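Local structure of putative silent information regulator 2 (5OL0) at residues C124-D129 and I217-Q222; F102-V107 and E132-V137. The protein probably acts as a zinc-containing, NAD-dependent protein deacetylase of the sirtuin family that removes acetyl groups from lysine side chains and may regulate gene expression. All coordinates share one frame; numbering follows the deposited sequence.

Interaction 1. Residues C124-D129 and I217-Q222; sequences CTQNID and IGTSMQ
Thr-125 OG1, just before the Gln-126 side chain that crosses to Thr-219 and Ser-220, is gripped twice: it accepts from Asn-127 N at 3.0 Å (147° at the hydrogen), closing an ST turn, and it hydrogen-bonds Glu-132 OE2. The turn comes where strand 120-125 gives way to loop. From there Gln-126 stretches across, CG lying between backbone N and carbonyl carbon (chi1 62°) and the chain running straight on to CD. Its amide meets Thr-219 with the two side chains at roughly a right angle. NE2 is modelled implausibly close to Thr-219 OG1, so the details there are doubtful. The amide also lies beside Ser-220, a placement no more certain, and no hydrogen bond joins the two segments. The Ser-220 hydroxyl is engaged on its own side, OG accepting from Gln-222 N at 3.2 Å along a nearly straight line (170°) in a second ST turn. Gln-126 O also hydrogen-bonds ND1 of His-146, a residue that is probably the catalytic proton acceptor. Two loops leaving the C-terminal ends of parallel strands thus meet, as in the Rossmann-fold NAD-binding site of sirtuins, with its Gln-Asn-Ile-Asp and Gly-Thr-Ser motifs.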
loop_
_atom_site.group_PDB
_atom_site.type_symbol
_atom_site.label_atom_id
_atom_site.label_comp_id
_atom_site.label_asym_id
_atom_site.label_seq_id
_atom_site.Cartn_x
_atom_site.Cartn_y
_atom_site.Cartn_z
ATOM N N CYS A 124 -0.932 -7.034 0.479
ATOM C CA CYS A 124 -1.103 -6.177 1.664
ATOM C C CYS A 124 -0.647 -4.799 1.256
ATOM O O CYS A 124 0.514 -4.631 0.876
ATOM C CB CYS A 124 -0.220 -6.681 2.781
ATOM S SG CYS A 124 -0.684 -8.321 3.492
ATOM N N THR A 125 -1.528 -3.818 1.365
ATOM C CA THR A 125 -1.234 -2.450 0.917
ATOM C C THR A 125 -1.319 -1.492 2.094
ATOM O O THR A 125 -2.163 -1.606 2.944
ATOM C CB THR A 125 -2.205 -2.019 -0.193
ATOM O OG1 THR A 125 -1.901 -0.700 -0.638
ATOM C CG2 THR A 125 -3.707 -2.071 0.238
ATOM N N GLN A 126 -0.402 -0.573 2.169
ATOM C CA GLN A 126 -0.492 0.512 3.096
ATOM C C GLN A 126 -1.121 1.760 2.448
ATOM O O GLN A 126 -1.383 2.725 3.134
ATOM C CB GLN A 126 0.883 0.825 3.686
ATOM C CG GLN A 126 1.993 1.268 2.792
ATOM C CD GLN A 126 3.278 1.468 3.600
ATOM O OE1 GLN A 126 3.284 2.105 4.625
ATOM N NE2 GLN A 126 4.313 0.940 3.152
ATOM N N ASN A 127 -1.444 1.695 1.162
ATOM C CA ASN A 127 -2.114 2.788 0.484
ATOM C C ASN A 127 -3.601 2.821 0.896
ATOM O O ASN A 127 -4.230 1.781 1.277
ATOM C CB ASN A 127 -1.966 2.656 -1.027
ATOM C CG ASN A 127 -0.558 2.871 -1.508
ATOM O OD1 ASN A 127 0.289 3.477 -0.801
ATOM N ND2 ASN A 127 -0.299 2.453 -2.772
ATOM N N ILE A 128 -4.175 4.020 0.806
ATOM C CA ILE A 128 -5.578 4.206 1.182
ATOM C C ILE A 128 -6.385 4.591 -0.027
ATOM O O ILE A 128 -7.463 5.147 0.098
ATOM C CB ILE A 128 -5.679 5.216 2.317
ATOM C CG1 ILE A 128 -5.191 6.632 1.917
ATOM C CG2 ILE A 128 -4.864 4.705 3.477
ATOM C CD1 ILE A 128 -5.196 7.600 3.099
ATOM N N ASP A 129 -5.863 4.263 -1.214
ATOM C CA ASP A 129 -6.488 4.706 -2.456
ATOM C C ASP A 129 -7.461 3.700 -3.047
ATOM O O ASP A 129 -8.022 3.966 -4.075
ATOM C CB ASP A 129 -5.411 5.141 -3.462
ATOM C CG ASP A 129 -4.348 4.044 -3.766
ATOM O OD1 ASP A 129 -4.687 2.831 -3.704
ATOM O OD2 ASP A 129 -3.160 4.417 -4.079
ATOM N N ILE A 217 6.595 -3.195 -3.240
ATOM C CA ILE A 217 6.581 -2.170 -4.278
ATOM C C ILE A 217 6.211 -0.819 -3.725
ATOM O O ILE A 217 5.013 -0.533 -3.393
ATOM C CB ILE A 217 5.606 -2.508 -5.403
ATOM C CG1 ILE A 217 5.809 -3.973 -5.826
ATOM C CG2 ILE A 217 5.755 -1.446 -6.517
ATOM C CD1 ILE A 217 4.901 -4.495 -6.915
ATOM N N GLY A 218 7.230 0.055 -3.686
ATOM C CA GLY A 218 6.973 1.459 -3.412
ATOM C C GLY A 218 6.631 1.761 -1.977
ATOM O O GLY A 218 5.966 2.754 -1.702
ATOM N N THR A 219 7.057 0.910 -1.053
ATOM C CA THR A 219 6.714 1.101 0.346
ATOM C C THR A 219 7.836 1.745 1.162
ATOM O O THR A 219 9.007 1.593 0.838
ATOM C CB THR A 219 6.427 -0.223 1.061
ATOM O OG1 THR A 219 6.090 0.111 2.411
ATOM C CG2 THR A 219 7.684 -1.068 1.210
ATOM N N SER A 220 7.494 2.270 2.333
ATOM C CA SER A 220 8.516 2.962 3.135
ATOM C C SER A 220 9.347 2.107 4.135
ATOM O O SER A 220 10.539 2.419 4.386
ATOM C CB SER A 220 7.868 4.178 3.871
ATOM O OG SER A 220 6.879 3.803 4.815
ATOM N N MET A 221 8.728 1.118 4.767
ATOM C CA MET A 221 9.338 0.536 5.984
ATOM C C MET A 221 9.360 1.429 7.187
ATOM O O MET A 221 10.009 1.096 8.144
ATOM C CB MET A 221 10.823 0.117 5.779
ATOM C CG MET A 221 11.102 -0.828 4.631
ATOM S SD MET A 221 10.283 -2.408 4.914
ATOM C CE MET A 221 11.135 -3.096 6.368
ATOM N N GLN A 222 8.719 2.586 7.186
ATOM C CA GLN A 222 8.789 3.421 8.377
ATOM C C GLN A 222 7.456 3.550 9.093
ATOM O O GLN A 222 7.381 4.284 10.077
ATOM C CB GLN A 222 9.373 4.804 8.018
ATOM C CG GLN A 222 10.756 4.640 7.371
ATOM C CD GLN A 222 11.569 5.899 7.327
ATOM O OE1 GLN A 222 11.160 6.864 6.704
ATOM N NE2 GLN A 222 12.736 5.894 7.993
#

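Interaction 2. Residues F102-V107 and E132-V137; sequences FQPTAV and EKAAGV
Pro-104 lays its ring against Ala-134 and Ala-135, and these three residues make up nearly all of the contact. The proline CG does most of the touching: it sits 3.8 Å from Ala-134 CB and equally near the backbone N of Ala-135, so the ring rests on the peptide link between the two alanines as well as on their methyls. The neighbouring ring atom, Pro-104 CB, meets Ala-135 CB at 4.0 Å. Small side chains let the backbones come close, with the CA atoms of Pro-104 and Ala-135 5.8 Å apart. No hydrogen bond crosses here; the join is van der Waals packing, mostly of ring carbons on methyls.

Each backbone changes course beside the contact. Directly after Pro-104, Thr-105 takes the N-cap position of helix 106-116. Its OG1 is swung between its backbone N and carbonyl carbon (chi1 76°) and receives a weak, bent bond from Val-107 N at 3.2 Å. The same OG1 bonds Ala-44 O. Across the contact, Gly-136 turns the chain out of helix with a positive phi of 91°, while Gly-136 N bonds Lys-133 O at 3.0 Å and Val-137 N bonds Glu-132 O at 3.1 Å. Helix 106-116 ties down the carbonyls of this turn, Arg-112 NH2 bonding Ala-135 O and Gln-115 NE2 bonding Gly-136 O. A proline ahead of an N-capped helix therefore packs on the Schellman motif that ends a short helix, in the Rossmann-fold domain of the sirtuin.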
loop_
_atom_site.group_PDB
_atom_site.type_symbol
_atom_site.label_atom_id
_atom_site.label_comp_id
_atom_site.label_asym_id
_atom_site.label_seq_id
_atom_site.Cartn_x
_atom_site.Cartn_y
_atom_site.Cartn_z
ATOM N N PHE A 102 -9.361 7.997 -9.187
ATOM C CA PHE A 102 -8.131 7.461 -9.721
ATOM C C PHE A 102 -8.368 6.049 -10.305
ATOM O O PHE A 102 -9.299 5.308 -9.929
ATOM C CB PHE A 102 -7.046 7.435 -8.619
ATOM C CG PHE A 102 -6.647 8.787 -8.143
ATOM C CD1 PHE A 102 -6.056 9.677 -9.013
ATOM C CD2 PHE A 102 -6.886 9.178 -6.871
ATOM C CE1 PHE A 102 -5.661 10.904 -8.596
ATOM C CE2 PHE A 102 -6.546 10.447 -6.452
ATOM C CZ PHE A 102 -5.905 11.297 -7.299
ATOM N N GLN A 103 -7.504 5.683 -11.222
ATOM C CA GLN A 103 -7.576 4.369 -11.835
ATOM C C GLN A 103 -6.315 3.529 -11.538
ATOM O O GLN A 103 -5.248 4.067 -11.374
ATOM C CB GLN A 103 -7.631 4.552 -13.343
ATOM C CG GLN A 103 -8.773 5.398 -13.896
ATOM C CD GLN A 103 -8.596 5.550 -15.406
ATOM O OE1 GLN A 103 -9.295 4.907 -16.166
ATOM N NE2 GLN A 103 -7.597 6.338 -15.844
ATOM N N PRO A 104 -6.435 2.217 -11.592
ATOM C CA PRO A 104 -5.279 1.382 -11.302
ATOM C C PRO A 104 -4.156 1.534 -12.270
ATOM O O PRO A 104 -4.384 1.771 -13.430
ATOM C CB PRO A 104 -5.814 -0.047 -11.389
ATOM C CG PRO A 104 -7.282 0.056 -11.399
ATOM C CD PRO A 104 -7.680 1.440 -11.751
ATOM N N THR A 105 -2.952 1.344 -11.758
ATOM C CA THR A 105 -1.708 1.379 -12.505
ATOM C C THR A 105 -1.324 -0.030 -13.005
ATOM O O THR A 105 -1.981 -1.027 -12.688
ATOM C CB THR A 105 -0.537 1.956 -11.688
ATOM O OG1 THR A 105 -0.064 0.991 -10.734
ATOM C CG2 THR A 105 -0.880 3.304 -11.010
ATOM N N ALA A 106 -0.255 -0.086 -13.786
ATOM C CA ALA A 106 0.343 -1.335 -14.216
ATOM C C ALA A 106 0.694 -2.249 -13.022
ATOM O O ALA A 106 0.401 -3.437 -13.045
ATOM C CB ALA A 106 1.575 -1.041 -15.064
ATOM N N VAL A 107 1.231 -1.695 -11.941
ATOM C CA VAL A 107 1.491 -2.516 -10.743
ATOM C C VAL A 107 0.182 -3.186 -10.258
ATOM O O VAL A 107 0.155 -4.374 -9.942
ATOM C CB VAL A 107 2.083 -1.633 -9.616
ATOM C CG1 VAL A 107 2.008 -2.324 -8.266
ATOM C CG2 VAL A 107 3.533 -1.238 -9.918
ATOM N N GLU A 132 -5.978 -1.425 -5.522
ATOM C CA GLU A 132 -5.860 -2.867 -5.624
ATOM C C GLU A 132 -7.275 -3.473 -5.872
ATOM O O GLU A 132 -7.466 -4.318 -6.759
ATOM C CB GLU A 132 -5.249 -3.467 -4.371
ATOM C CG GLU A 132 -3.822 -2.984 -4.039
ATOM C CD GLU A 132 -3.791 -1.650 -3.269
ATOM O OE1 GLU A 132 -4.881 -1.051 -2.916
ATOM O OE2 GLU A 132 -2.680 -1.161 -3.077
ATOM N N LYS A 133 -8.238 -3.026 -5.062
ATOM C CA LYS A 133 -9.658 -3.385 -5.182
ATOM C C LYS A 133 -10.198 -2.947 -6.547
ATOM O O LYS A 133 -10.899 -3.700 -7.227
ATOM C CB LYS A 133 -10.469 -2.719 -4.059
ATOM C CG LYS A 133 -11.934 -3.132 -4.008
ATOM C CD LYS A 133 -12.564 -2.692 -2.687
ATOM C CE LYS A 133 -13.968 -3.261 -2.537
ATOM N NZ LYS A 133 -15.054 -2.256 -2.719
ATOM N N ALA A 134 -9.791 -1.784 -7.015
ATOM C CA ALA A 134 -10.253 -1.309 -8.336
ATOM C C ALA A 134 -9.729 -2.179 -9.455
ATOM O O ALA A 134 -10.391 -2.349 -10.457
ATOM C CB ALA A 134 -9.825 0.152 -8.553
ATOM N N ALA A 135 -8.548 -2.773 -9.275
ATOM C CA ALA A 135 -7.981 -3.693 -10.254
ATOM C C ALA A 135 -8.576 -5.121 -10.182
ATOM O O ALA A 135 -8.145 -5.951 -10.947
ATOM C CB ALA A 135 -6.448 -3.760 -10.108
ATOM N N GLY A 136 -9.444 -5.416 -9.220
ATOM C CA GLY A 136 -10.123 -6.734 -9.062
ATOM C C GLY A 136 -9.387 -7.713 -8.181
ATOM O O GLY A 136 -9.587 -8.934 -8.244
ATOM N N VAL A 137 -8.537 -7.228 -7.299
ATOM C CA VAL A 137 -7.905 -8.162 -6.376
ATOM C C VAL A 137 -8.994 -8.562 -5.426
ATOM O O VAL A 137 -9.703 -7.693 -4.884
ATOM C CB VAL A 137 -6.740 -7.500 -5.627
ATOM C CG1 VAL A 137 -6.103 -8.514 -4.675
ATOM C CG2 VAL A 137 -5.741 -7.014 -6.668
#

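How the interactions relate
Going from the N terminus, the chain passes 102-107, runs through helix 106-116 and into strand 120-125, and reaches 124-129; helix 131-134 then leads into 132-137, where interaction 2 closes its short loop. Interaction 1 opens inside that loop and closes much later at 217-222, after the chain has made the zinc-binding module and returned through strand 213-217. The two therefore cross along the sequence. They also touch in space: besides the polar link at Thr-125, Ile-217 CD1 packs on Val-107 CG1 at 3.9 Å. Interaction 1 joins two loops at the C-terminal edge of the parallel sheet, and interaction 2 ties a helix start to the neighbouring helix end.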